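Local coordinates for fiber protein (Human adenovirus 14, PDB 3F0Y) that forms the trimeric knob at the tip of the viral fibre and probably engages cell-surface receptors during attachment to the host cell, at residues 51-56 / 200-205; 156-161 / 171-176. All blocks are in the same frame, centred on the assembly; numbering follows the deposited sequence.

Overall arrangement
Contacts 1 and 2 are both buried antiparallel strand pairs, one in each of the two facing sheets of the knob, with centres about 11 Å apart. Contact 1 joins strands distant in sequence, and contact 2, the pairing within a hairpin, lies inside the loop that contact 1 closes. The two meet in the sandwich interior: F201 and Y203 of contact 1 lie against V158, L160 and I173 of contact 2, and V56 reaches I175. Their other faces differ. That of contact 1, with T53, Y202 and T200, turns to the neighbouring subunits, whereas that of contact 2 carries M159 and R174 and touches no other chain.

Contact 1 of 2, residues 51-56 / 200-205; sequences LVTAFV and TFYYIR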
ATOM      1  N   LEU A  51       5.470  -7.418  -9.668  1.00 16.30           N
ATOM      2  CA  LEU A  51       5.747  -7.196  -8.254  1.00 16.20           C
ATOM      3  C   LEU A  51       5.265  -8.346  -7.385  1.00 16.14           C
ATOM      4  O   LEU A  51       4.448  -9.163  -7.805  1.00 16.28           O
ATOM      5  CB  LEU A  51       5.049  -5.919  -7.780  1.00 16.04           C
ATOM      6  CG  LEU A  51       5.310  -4.642  -8.576  1.00 15.81           C
ATOM      7  CD1 LEU A  51       4.532  -3.492  -7.967  1.00 15.67           C
ATOM      8  CD2 LEU A  51       6.794  -4.329  -8.617  1.00 15.61           C
ATOM      9  N   VAL A  52       5.788  -8.388  -6.164  1.00 16.08           N
ATOM     10  CA  VAL A  52       5.235  -9.210  -5.100  1.00 15.95           C
ATOM     11  C   VAL A  52       4.593  -8.263  -4.100  1.00 15.97           C
ATOM     12  O   VAL A  52       5.202  -7.266  -3.712  1.00 15.80           O
ATOM     13  CB  VAL A  52       6.325 -10.047  -4.391  1.00 15.95           C
ATOM     14  CG1 VAL A  52       5.876 -10.461  -2.990  1.00 15.61           C
ATOM     15  CG2 VAL A  52       6.678 -11.271  -5.222  1.00 15.83           C
ATOM     16  N   THR A  53       3.355  -8.555  -3.719  1.00 15.97           N
ATOM     17  CA  THR A  53       2.708  -7.880  -2.600  1.00 16.07           C
ATOM     18  C   THR A  53       3.062  -8.655  -1.331  1.00 15.91           C
ATOM     19  O   THR A  53       2.627  -9.791  -1.154  1.00 15.75           O
ATOM     20  CB  THR A  53       1.176  -7.850  -2.768  1.00 16.21           C
ATOM     21  OG1 THR A  53       0.838  -7.240  -4.019  1.00 17.28           O
ATOM     22  CG2 THR A  53       0.521  -7.079  -1.634  1.00 16.18           C
ATOM     23  N   ALA A  54       3.865  -8.043  -0.463  1.00 15.86           N
ATOM     24  CA  ALA A  54       4.296  -8.674   0.784  1.00 15.92           C
ATOM     25  C   ALA A  54       3.496  -8.098   1.944  1.00 15.94           C
ATOM     26  O   ALA A  54       3.422  -6.885   2.108  1.00 15.86           O
ATOM     27  CB  ALA A  54       5.784  -8.460   1.001  1.00 15.96           C
ATOM     28  N   PHE A  55       2.920  -8.988   2.747  1.00 15.85           N
ATOM     29  CA  PHE A  55       1.954  -8.644   3.782  1.00 15.97           C
ATOM     30  C   PHE A  55       2.409  -9.343   5.061  1.00 16.09           C
ATOM     31  O   PHE A  55       2.369 -10.571   5.143  1.00 16.00           O
ATOM     32  CB  PHE A  55       0.580  -9.141   3.319  1.00 15.86           C
ATOM     33  CG  PHE A  55      -0.533  -8.962   4.315  1.00 15.82           C
ATOM     34  CD1 PHE A  55      -1.295  -7.801   4.323  1.00 15.86           C
ATOM     35  CD2 PHE A  55      -0.869  -9.987   5.194  1.00 15.91           C
ATOM     36  CE1 PHE A  55      -2.347  -7.646   5.215  1.00 15.96           C
ATOM     37  CE2 PHE A  55      -1.919  -9.836   6.091  1.00 15.96           C
ATOM     38  CZ  PHE A  55      -2.660  -8.668   6.099  1.00 15.76           C
ATOM     39  N   VAL A  56       2.870  -8.568   6.044  1.00 16.19           N
ATOM     40  CA  VAL A  56       3.567  -9.151   7.194  1.00 16.38           C
ATOM     41  C   VAL A  56       3.193  -8.533   8.544  1.00 16.60           C
ATOM     42  O   VAL A  56       3.033  -7.319   8.670  1.00 16.53           O
ATOM     43  CB  VAL A  56       5.106  -9.085   6.998  1.00 16.32           C
ATOM     44  CG1 VAL A  56       5.601  -7.640   7.025  1.00 16.07           C
ATOM     45  CG2 VAL A  56       5.824  -9.931   8.047  1.00 16.27           C
ATOM     46  N   THR A 200       2.129  -3.894   4.618  1.00 16.18           N
ATOM     47  CA  THR A 200       2.194  -4.306   3.224  1.00 16.30           C
ATOM     48  C   THR A 200       3.268  -3.511   2.498  1.00 16.36           C
ATOM     49  O   THR A 200       3.255  -2.281   2.517  1.00 16.25           O
ATOM     50  CB  THR A 200       0.851  -4.115   2.507  1.00 16.30           C
ATOM     51  OG1 THR A 200      -0.155  -4.881   3.178  1.00 16.80           O
ATOM     52  CG2 THR A 200       0.946  -4.577   1.056  1.00 16.25           C
ATOM     53  N   PHE A 201       4.203  -4.221   1.875  1.00 16.42           N
ATOM     54  CA  PHE A 201       5.193  -3.593   1.014  1.00 16.69           C
ATOM     55  C   PHE A 201       5.298  -4.343  -0.301  1.00 16.87           C
ATOM     56  O   PHE A 201       4.790  -5.459  -0.439  1.00 16.97           O
ATOM     57  CB  PHE A 201       6.559  -3.482   1.701  1.00 16.70           C
ATOM     58  CG  PHE A 201       7.184  -4.802   2.056  1.00 16.79           C
ATOM     59  CD1 PHE A 201       8.189  -5.345   1.266  1.00 16.75           C
ATOM     60  CD2 PHE A 201       6.795  -5.485   3.200  1.00 16.87           C
ATOM     61  CE1 PHE A 201       8.782  -6.556   1.603  1.00 16.70           C
ATOM     62  CE2 PHE A 201       7.382  -6.697   3.541  1.00 16.89           C
ATOM     63  CZ  PHE A 201       8.378  -7.232   2.740  1.00 16.76           C
ATOM     64  N   TYR A 202       5.958  -3.703  -1.260  1.00 17.00           N
ATOM     65  CA  TYR A 202       6.055  -4.228  -2.614  0.50 17.10           C
ATOM     66  C   TYR A 202       7.507  -4.284  -3.062  1.00 17.12           C
ATOM     67  O   TYR A 202       8.322  -3.448  -2.675  1.00 17.12           O
ATOM     68  CB  TYR A 202       5.231  -3.363  -3.570  0.50 17.26           C
ATOM     69  CG  TYR A 202       3.872  -3.004  -3.017  0.50 17.41           C
ATOM     70  CD1 TYR A 202       2.729  -3.688  -3.415  0.50 17.48           C
ATOM     71  CD2 TYR A 202       3.735  -1.994  -2.066  0.50 17.46           C
ATOM     72  CE1 TYR A 202       1.485  -3.362  -2.894  0.50 17.51           C
ATOM     73  CE2 TYR A 202       2.504  -1.663  -1.542  0.50 17.51           C
ATOM     74  CZ  TYR A 202       1.383  -2.348  -1.957  0.50 17.53           C
ATOM     75  OH  TYR A 202       0.161  -2.013  -1.430  0.50 18.01           O
ATOM     76  N   TYR A 203       7.824  -5.288  -3.870  1.00 17.19           N
ATOM     77  CA  TYR A 203       9.147  -5.388  -4.449  1.00 17.36           C
ATOM     78  C   TYR A 203       9.098  -6.083  -5.798  1.00 17.65           C
ATOM     79  O   TYR A 203       8.194  -6.879  -6.068  1.00 17.27           O
ATOM     80  CB  TYR A 203      10.134  -6.070  -3.492  1.00 17.15           C
ATOM     81  CG  TYR A 203       9.808  -7.493  -3.081  1.00 16.93           C
ATOM     82  CD1 TYR A 203      10.075  -8.564  -3.928  1.00 16.67           C
ATOM     83  CD2 TYR A 203       9.280  -7.770  -1.823  1.00 16.77           C
ATOM     84  CE1 TYR A 203       9.801  -9.873  -3.543  1.00 16.78           C
ATOM     85  CE2 TYR A 203       9.002  -9.074  -1.427  1.00 16.80           C
ATOM     86  CZ  TYR A 203       9.266 -10.121  -2.294  1.00 16.77           C
ATOM     87  OH  TYR A 203       8.997 -11.415  -1.910  1.00 17.05           O
ATOM     88  N   ILE A 204      10.069  -5.751  -6.642  1.00 18.11           N
ATOM     89  CA  ILE A 204      10.174  -6.326  -7.974  1.00 18.70           C
ATOM     90  C   ILE A 204      10.644  -7.761  -7.821  1.00 19.18           C
ATOM     91  O   ILE A 204      11.668  -8.023  -7.189  1.00 18.94           O
ATOM     92  CB  ILE A 204      11.158  -5.538  -8.855  1.00 18.57           C
ATOM     93  CG1 ILE A 204      10.644  -4.113  -9.080  1.00 18.69           C
ATOM     94  CG2 ILE A 204      11.362  -6.245 -10.191  1.00 18.28           C
ATOM     95  CD1 ILE A 204      11.663  -3.185  -9.693  1.00 18.85           C
ATOM     96  N   ARG A 205       9.892  -8.693  -8.388  1.00 19.95           N
ATOM     97  CA  ARG A 205      10.175 -10.098  -8.149  1.00 20.73           C
ATOM     98  C   ARG A 205      11.171 -10.691  -9.140  1.00 21.07           C
ATOM     99  O   ARG A 205      11.302 -10.235 -10.279  1.00 20.69           O
ATOM    100  CB  ARG A 205       8.889 -10.929  -8.075  1.00 21.04           C
ATOM    101  CG  ARG A 205       8.011 -10.947  -9.307  1.00 21.36           C
ATOM    102  CD  ARG A 205       6.665 -11.568  -8.949  1.00 21.84           C
ATOM    103  NE  ARG A 205       5.762 -11.747 -10.082  1.00 22.94           N
ATOM    104  CZ  ARG A 205       5.923 -12.651 -11.048  1.00 23.73           C
ATOM    105  NH1 ARG A 205       6.963 -13.476 -11.047  1.00 24.65           N
ATOM    106  NH2 ARG A 205       5.036 -12.729 -12.031  1.00 23.88           N
TER
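A54 presses its CB onto one face of the F201 ring, a CH-pi contact 3.5 Å from the ring centroid and displaced toward the rim. One hydrogen-bonded pair further on, V52 does the same to Y203, CB lying over the ring face 3.8 Å from the centroid. Both aromatic residues set CG between the backbone N and the carbonyl carbon (chi1 63° in F201, 61° in Y203), and the rings lie over the partner strand's side chains. V52 CG1 extends the contact to the phenol end, 3.4 Å from Y203 OH, while its CG2 packs on R205 CB, the two side chains crossing at about a right angle. At the other end V56 CG1 meets the edge of the F201 ring.

The opposite face is more polar. T53 and Y202 run side by side, and T53 CG2 also touches T200 CG2 at 3.7 Å. T200 OG1 lies 3.3 Å from F55 CD1, at the ring edge and near its plane. Between the two faces, V52 and Y203 bond reciprocally through their backbones, as do A54 and F201; A54 N to F201 O is 2.7 Å. R205 leaves the strand pair with its extended chain passing L51 O, and NE bonds to G49 O in the turn leading into strand 51-60.

Across the trimer interface, Y202 OH, in the conformer given, hydrogen-bonds to Y202 OH of both neighbouring subunits, and L51 packs on F55 of the second subunit. On the A54 face Y203 OH bonds to F118 O, L45 of the flanking strand 39-48 touches A54 and Y203, and F201 and Y203 meet V158 and L160 of strand 151-160, Y203 also meeting I173 of strand 171-180.

Contact 2 of 2, residues 156-161 / 171-176; sequences ISVMLN and YCIRIT
S157 and M159 pair with T176 and R174 through reciprocal backbone hydrogen bonds, the strand axes 4.7 Å apart at closest and antiparallel at 167°. At the last pair the side chain of N161 replaces a backbone acceptor: its OD1 takes the N-H of C172 at 2.9 Å in the amide carbonyl plane, while N161 N donates to C172 O from above the carbonyl plane. CG sits beside the residue's own backbone N (chi1 -63°), and a small chi2 (-23°) points OD1 at C172 N; ND2 bonds to Y125 O and P120 O. N161 thus ends the pairing within the hairpin of strands 151-160 and 171-180, the central pair of a four-stranded sheet in the knob's beta-sandwich.

Toward the sandwich interior, I156 CG2 meets I175 CG2 at 3.8 Å, V158 CG2 touches the same methyl, and L160 CD2 rests on I173 CG1 at 4.0 Å. In each pair the two side chains run alongside one another into the interior. On the other face, M159 and R174 also run alongside each other. The methionine bends at chi3, bringing CE to 3.3 Å from R174 NH1. One water donates to M159 O and N161 O and weakly accepts from NH1, bridging both strands. R174 NE forms a salt bridge with E79 on strand 73-82, and NH1 also bonds to R163 O in the hairpin loop.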
ATOM      1  N   ILE A 156       9.093   0.329  10.532  1.00 18.43           N
ATOM      2  CA  ILE A 156       9.514  -0.896   9.867  1.00 18.52           C
ATOM      3  C   ILE A 156      10.539  -0.580   8.791  1.00 18.55           C
ATOM      4  O   ILE A 156      10.338   0.316   7.971  1.00 18.57           O
ATOM      5  CB  ILE A 156       8.336  -1.652   9.236  1.00 18.49           C
ATOM      6  CG1 ILE A 156       7.314  -2.022  10.308  1.00 18.68           C
ATOM      7  CG2 ILE A 156       8.834  -2.916   8.531  1.00 18.48           C
ATOM      8  CD1 ILE A 156       6.157  -2.837   9.787  1.00 18.65           C
ATOM      9  N   SER A 157      11.642  -1.318   8.819  1.00 18.60           N
ATOM     10  CA  SER A 157      12.664  -1.249   7.791  1.00 18.72           C
ATOM     11  C   SER A 157      12.781  -2.634   7.177  1.00 18.71           C
ATOM     12  O   SER A 157      12.934  -3.622   7.892  1.00 18.90           O
ATOM     13  CB  SER A 157      13.999  -0.823   8.400  1.00 18.74           C
ATOM     14  OG  SER A 157      14.984  -0.640   7.399  1.00 19.83           O
ATOM     15  N   VAL A 158      12.681  -2.701   5.853  1.00 18.68           N
ATOM     16  CA  VAL A 158      12.911  -3.937   5.123  1.00 18.68           C
ATOM     17  C   VAL A 158      14.161  -3.767   4.271  1.00 18.77           C
ATOM     18  O   VAL A 158      14.318  -2.753   3.590  1.00 18.64           O
ATOM     19  CB  VAL A 158      11.713  -4.294   4.220  1.00 18.66           C
ATOM     20  CG1 VAL A 158      11.998  -5.562   3.423  1.00 18.45           C
ATOM     21  CG2 VAL A 158      10.452  -4.451   5.048  1.00 18.60           C
ATOM     22  N   MET A 159      15.062  -4.743   4.338  1.00 18.82           N
ATOM     23  CA  MET A 159      16.201  -4.790   3.434  1.00 18.97           C
ATOM     24  C   MET A 159      16.108  -6.070   2.619  1.00 18.92           C
ATOM     25  O   MET A 159      16.022  -7.164   3.175  1.00 18.75           O
ATOM     26  CB  MET A 159      17.531  -4.742   4.188  1.00 18.92           C
ATOM     27  CG  MET A 159      18.726  -4.510   3.267  1.00 18.98           C
ATOM     28  SD  MET A 159      20.306  -4.347   4.122  1.00 19.65           S
ATOM     29  CE  MET A 159      20.563  -6.028   4.682  1.00 19.09           C
ATOM     30  N   LEU A 160      16.112  -5.917   1.300  1.00 19.04           N
ATOM     31  CA  LEU A 160      16.060  -7.051   0.390  1.00 19.34           C
ATOM     32  C   LEU A 160      17.466  -7.385  -0.082  1.00 19.52           C
ATOM     33  O   LEU A 160      18.207  -6.498  -0.501  1.00 19.66           O
ATOM     34  CB  LEU A 160      15.170  -6.725  -0.808  1.00 19.17           C
ATOM     35  CG  LEU A 160      13.742  -6.303  -0.456  1.00 18.85           C
ATOM     36  CD1 LEU A 160      12.973  -5.939  -1.711  1.00 18.62           C
ATOM     37  CD2 LEU A 160      13.028  -7.399   0.316  1.00 18.54           C
ATOM     38  N   ASN A 161      17.823  -8.665  -0.007  1.00 19.88           N
ATOM     39  CA  ASN A 161      19.125  -9.152  -0.458  1.00 20.30           C
ATOM     40  C   ASN A 161      20.288  -8.393   0.201  1.00 20.76           C
ATOM     41  O   ASN A 161      20.461  -8.493   1.414  1.00 20.92           O
ATOM     42  CB  ASN A 161      19.185  -9.132  -1.991  1.00 20.13           C
ATOM     43  CG  ASN A 161      18.162 -10.064  -2.624  1.00 19.70           C
ATOM     44  OD1 ASN A 161      17.700 -11.015  -1.995  1.00 18.87           O
ATOM     45  ND2 ASN A 161      17.801  -9.791  -3.873  1.00 18.95           N
ATOM     46  N   TYR A 171      18.675 -15.476  -1.717  1.00 19.30           N
ATOM     47  CA  TYR A 171      17.746 -14.359  -1.523  1.00 18.98           C
ATOM     48  C   TYR A 171      17.532 -14.078  -0.044  1.00 18.63           C
ATOM     49  O   TYR A 171      17.543 -14.999   0.777  1.00 18.35           O
ATOM     50  CB  TYR A 171      16.402 -14.651  -2.193  1.00 18.76           C
ATOM     51  CG  TYR A 171      16.538 -15.081  -3.633  1.00 18.69           C
ATOM     52  CD1 TYR A 171      16.545 -16.431  -3.979  1.00 18.49           C
ATOM     53  CD2 TYR A 171      16.686 -14.141  -4.647  1.00 18.50           C
ATOM     54  CE1 TYR A 171      16.679 -16.830  -5.299  1.00 18.52           C
ATOM     55  CE2 TYR A 171      16.823 -14.532  -5.969  1.00 18.69           C
ATOM     56  CZ  TYR A 171      16.820 -15.876  -6.289  1.00 18.66           C
ATOM     57  OH  TYR A 171      16.957 -16.259  -7.601  1.00 18.85           O
ATOM     58  N   CYS A 172      17.336 -12.802   0.290  1.00 18.64           N
ATOM     59  CA  CYS A 172      17.130 -12.384   1.675  1.00 18.65           C
ATOM     60  C   CYS A 172      16.008 -11.360   1.799  1.00 18.35           C
ATOM     61  O   CYS A 172      15.878 -10.457   0.967  1.00 18.07           O
ATOM     62  CB  CYS A 172      18.410 -11.771   2.252  1.00 18.74           C
ATOM     63  SG  CYS A 172      19.901 -12.714   1.945  1.00 20.59           S
ATOM     64  N   ILE A 173      15.203 -11.519   2.846  1.00 18.11           N
ATOM     65  CA  ILE A 173      14.260 -10.499   3.276  1.00 17.98           C
ATOM     66  C   ILE A 173      14.468 -10.312   4.774  1.00 17.76           C
ATOM     67  O   ILE A 173      14.242 -11.232   5.556  1.00 17.59           O
ATOM     68  CB  ILE A 173      12.796 -10.911   3.009  1.00 17.95           C
ATOM     69  CG1 ILE A 173      12.575 -11.218   1.524  1.00 17.99           C
ATOM     70  CG2 ILE A 173      11.846  -9.811   3.460  1.00 18.06           C
ATOM     71  CD1 ILE A 173      11.183 -11.734   1.213  1.00 18.01           C
ATOM     72  N   ARG A 174      14.930  -9.127   5.161  1.00 17.68           N
ATOM     73  CA  ARG A 174      15.138  -8.793   6.564  1.00 17.70           C
ATOM     74  C   ARG A 174      14.169  -7.687   6.948  1.00 17.48           C
ATOM     75  O   ARG A 174      14.258  -6.578   6.431  1.00 17.46           O
ATOM     76  CB  ARG A 174      16.573  -8.329   6.796  1.00 17.78           C
ATOM     77  CG  ARG A 174      17.629  -9.396   6.557  1.00 17.92           C
ATOM     78  CD  ARG A 174      18.990  -8.893   6.999  1.00 18.27           C
ATOM     79  NE  ARG A 174      20.042  -9.908   6.916  1.00 18.48           N
ATOM     80  CZ  ARG A 174      20.856 -10.090   5.877  1.00 19.11           C
ATOM     81  NH1 ARG A 174      20.752  -9.346   4.780  1.00 19.61           N
ATOM     82  NH2 ARG A 174      21.784 -11.037   5.938  1.00 19.25           N
ATOM     83  N   ILE A 175      13.241  -8.002   7.848  1.00 17.33           N
ATOM     84  CA  ILE A 175      12.208  -7.063   8.271  1.00 17.21           C
ATOM     85  C   ILE A 175      12.462  -6.668   9.718  1.00 17.08           C
ATOM     86  O   ILE A 175      12.407  -7.512  10.609  1.00 16.99           O
ATOM     87  CB  ILE A 175      10.799  -7.685   8.161  1.00 17.17           C
ATOM     88  CG1 ILE A 175      10.597  -8.340   6.790  1.00 17.21           C
ATOM     89  CG2 ILE A 175       9.734  -6.627   8.398  1.00 17.20           C
ATOM     90  CD1 ILE A 175       9.322  -9.152   6.690  1.00 17.22           C
ATOM     91  N   THR A 176      12.743  -5.386   9.941  1.00 16.98           N
ATOM     92  CA  THR A 176      13.066  -4.875  11.270  1.00 17.05           C
ATOM     93  C   THR A 176      11.957  -3.971  11.789  1.00 17.07           C
ATOM     94  O   THR A 176      11.662  -2.938  11.191  1.00 16.88           O
ATOM     95  CB  THR A 176      14.379  -4.068  11.258  1.00 16.93           C
ATOM     96  OG1 THR A 176      15.459  -4.916  10.853  1.00 16.70           O
ATOM     97  CG2 THR A 176      14.682  -3.495  12.645  1.00 16.97           C
TER
HETATM   98  O   HOH W   1      18.283  -8.563   3.296  1.00 18.08           O